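Local structure of nucleoprotein (Rift valley fever virus, 3OV9) at residues A[55-60]-A[84-89]. The protein encapsidates the viral genomic RNA, assembling into ring-shaped oligomers that shield the RNA from nucleases and form the template for transcription and replication. Residues are numbered along the deposited sequence; the frame is centred on the assembly and turned at random.
Sequences KKMIVL and EALINK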
loop_
_atom_site.group_PDB
_atom_site.type_symbol
_atom_site.label_atom_id
_atom_site.label_comp_id
_atom_site.label_asym_id
_atom_site.label_seq_id
_atom_site.Cartn_x
_atom_site.Cartn_y
_atom_site.Cartn_z
ATOM N N LYS A 55 -39.209 22.824 -0.406
ATOM C CA LYS A 55 -38.429 23.885 -1.042
ATOM C C LYS A 55 -37.144 24.152 -0.259
ATOM O O LYS A 55 -36.068 24.269 -0.849
ATOM C CB LYS A 55 -39.255 25.164 -1.190
ATOM C CG LYS A 55 -40.373 25.075 -2.229
ATOM C CD LYS A 55 -41.000 26.440 -2.513
ATOM C CE LYS A 55 -41.897 26.911 -1.382
ATOM N NZ LYS A 55 -42.211 28.363 -1.487
ATOM N N LYS A 56 -37.262 24.223 1.068
ATOM C CA LYS A 56 -36.102 24.392 1.951
ATOM C C LYS A 56 -35.101 23.263 1.752
ATOM O O LYS A 56 -33.901 23.503 1.638
ATOM C CB LYS A 56 -36.521 24.418 3.423
ATOM C CG LYS A 56 -37.258 25.661 3.859
ATOM C CD LYS A 56 -37.336 25.730 5.374
ATOM C CE LYS A 56 -38.341 26.768 5.831
ATOM N NZ LYS A 56 -38.460 26.788 7.315
ATOM N N MET A 57 -35.611 22.032 1.707
ATOM C CA MET A 57 -34.770 20.852 1.548
ATOM C C MET A 57 -34.062 20.810 0.192
ATOM O O MET A 57 -32.940 20.314 0.092
ATOM C CB MET A 57 -35.573 19.567 1.804
ATOM C CG MET A 57 -35.843 19.318 3.288
ATOM S SD MET A 57 -36.676 17.758 3.669
ATOM C CE MET A 57 -38.375 18.192 3.321
ATOM N N ILE A 58 -34.713 21.342 -0.842
ATOM C CA ILE A 58 -34.101 21.434 -2.168
ATOM C C ILE A 58 -32.959 22.463 -2.172
ATOM O O ILE A 58 -31.874 22.185 -2.689
ATOM C CB ILE A 58 -35.151 21.717 -3.279
ATOM C CG1 ILE A 58 -36.076 20.501 -3.441
ATOM C CG2 ILE A 58 -34.468 22.044 -4.615
ATOM C CD1 ILE A 58 -37.340 20.763 -4.245
ATOM N N VAL A 59 -33.201 23.629 -1.576
ATOM C CA VAL A 59 -32.149 24.647 -1.419
ATOM C C VAL A 59 -30.972 24.069 -0.631
ATOM O O VAL A 59 -29.807 24.259 -1.001
ATOM C CB VAL A 59 -32.695 25.940 -0.752
ATOM C CG1 VAL A 59 -31.563 26.930 -0.441
ATOM C CG2 VAL A 59 -33.732 26.597 -1.643
ATOM N N LEU A 60 -31.296 23.337 0.432
ATOM C CA LEU A 60 -30.315 22.635 1.251
ATOM C C LEU A 60 -29.498 21.626 0.436
ATOM O O LEU A 60 -28.269 21.604 0.517
ATOM C CB LEU A 60 -31.038 21.942 2.411
ATOM C CG LEU A 60 -30.349 21.663 3.742
ATOM C CD1 LEU A 60 -29.633 22.890 4.291
ATOM C CD2 LEU A 60 -31.374 21.147 4.743
ATOM N N GLU A 84 -32.016 20.405 11.997
ATOM C CA GLU A 84 -32.312 19.447 13.067
ATOM C C GLU A 84 -33.798 19.083 13.087
ATOM O O GLU A 84 -34.152 17.903 13.165
ATOM C CB GLU A 84 -31.867 20.000 14.431
ATOM C CG GLU A 84 -32.329 19.194 15.664
ATOM C CD GLU A 84 -31.560 17.894 15.886
ATOM O OE1 GLU A 84 -30.638 17.576 15.106
ATOM O OE2 GLU A 84 -31.885 17.181 16.860
ATOM N N ALA A 85 -34.655 20.099 13.004
ATOM C CA ALA A 85 -36.102 19.901 12.983
ATOM C C ALA A 85 -36.553 19.140 11.736
ATOM O O ALA A 85 -37.438 18.284 11.817
ATOM C CB ALA A 85 -36.825 21.233 13.092
ATOM N N LEU A 86 -35.936 19.446 10.596
ATOM C CA LEU A 86 -36.242 18.755 9.337
ATOM C C LEU A 86 -35.866 17.275 9.385
ATOM O O LEU A 86 -36.600 16.428 8.872
ATOM C CB LEU A 86 -35.556 19.437 8.147
ATOM C CG LEU A 86 -36.114 20.771 7.640
ATOM C CD1 LEU A 86 -35.188 21.354 6.580
ATOM C CD2 LEU A 86 -37.539 20.638 7.096
ATOM N N ILE A 87 -34.727 16.971 10.004
ATOM C CA ILE A 87 -34.278 15.587 10.162
ATOM C C ILE A 87 -35.270 14.788 11.005
ATOM O O ILE A 87 -35.655 13.682 10.627
ATOM C CB ILE A 87 -32.860 15.496 10.780
ATOM C CG1 ILE A 87 -31.817 16.063 9.815
ATOM C CG2 ILE A 87 -32.513 14.041 11.146
ATOM C CD1 ILE A 87 -30.474 16.360 10.463
ATOM N N ASN A 88 -35.680 15.355 12.139
ATOM C CA ASN A 88 -36.596 14.675 13.058
ATOM C C ASN A 88 -37.992 14.476 12.479
ATOM O O ASN A 88 -38.626 13.443 12.716
ATOM C CB ASN A 88 -36.690 15.423 14.393
ATOM C CG ASN A 88 -35.372 15.448 15.151
ATOM O OD1 ASN A 88 -35.091 16.397 15.887
ATOM N ND2 ASN A 88 -34.559 14.409 14.981
ATOM N N LYS A 89 -38.459 15.464 11.717
ATOM C CA LYS A 89 -39.806 15.446 11.150
ATOM C C LYS A 89 -39.919 14.520 9.939
ATOM O O LYS A 89 -40.918 13.811 9.792
ATOM C CB LYS A 89 -40.244 16.865 10.777
ATOM C CG LYS A 89 -41.711 17.006 10.398
ATOM C CD LYS A 89 -42.068 18.463 10.177
ATOM C CE LYS A 89 -43.498 18.624 9.703
ATOM N NZ LYS A 89 -43.864 20.061 9.588
#
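Met57 and Leu86 both turn CG beside the backbone N, opposite the carbonyl carbon (chi1 -75° and -74°), and this aims the two side chains at each other between helices 50-63 and 77-90. Leu86 does most of the touching. Its methyl CD1 reaches Met57 CG at 3.9 Å, and the two side chains meet at a slant. The same methyl lies 4.2 Å from Leu60 CD2, one turn further along helix 50-63. Leu86 CD1 thus sits against both residues, and Leu86 is the only residue of segment 84-89 that touches segment 55-60. Met57 also rests on Leu92 and Leu104. Leu60 packs on Leu104 and Met71 of the same chain and on Phe28 of a neighbouring subunit. The backbones stay well apart, with Met57 CA 8.2 Å from Leu86 CA, so the helices meet through side chains alone in these segments. Segment 55-60 belongs to the N-terminal region essential for oligomerization, and Lys56 and Val59 pack on Trp24 of the same neighbour. The contact therefore joins helix 77-90 to a helix that also faces the next subunit. No hydrogen bond or salt bridge crosses between the segments. The three touching residues are buried and apolar, so the pairing rests on van der Waals contact and exclusion of water.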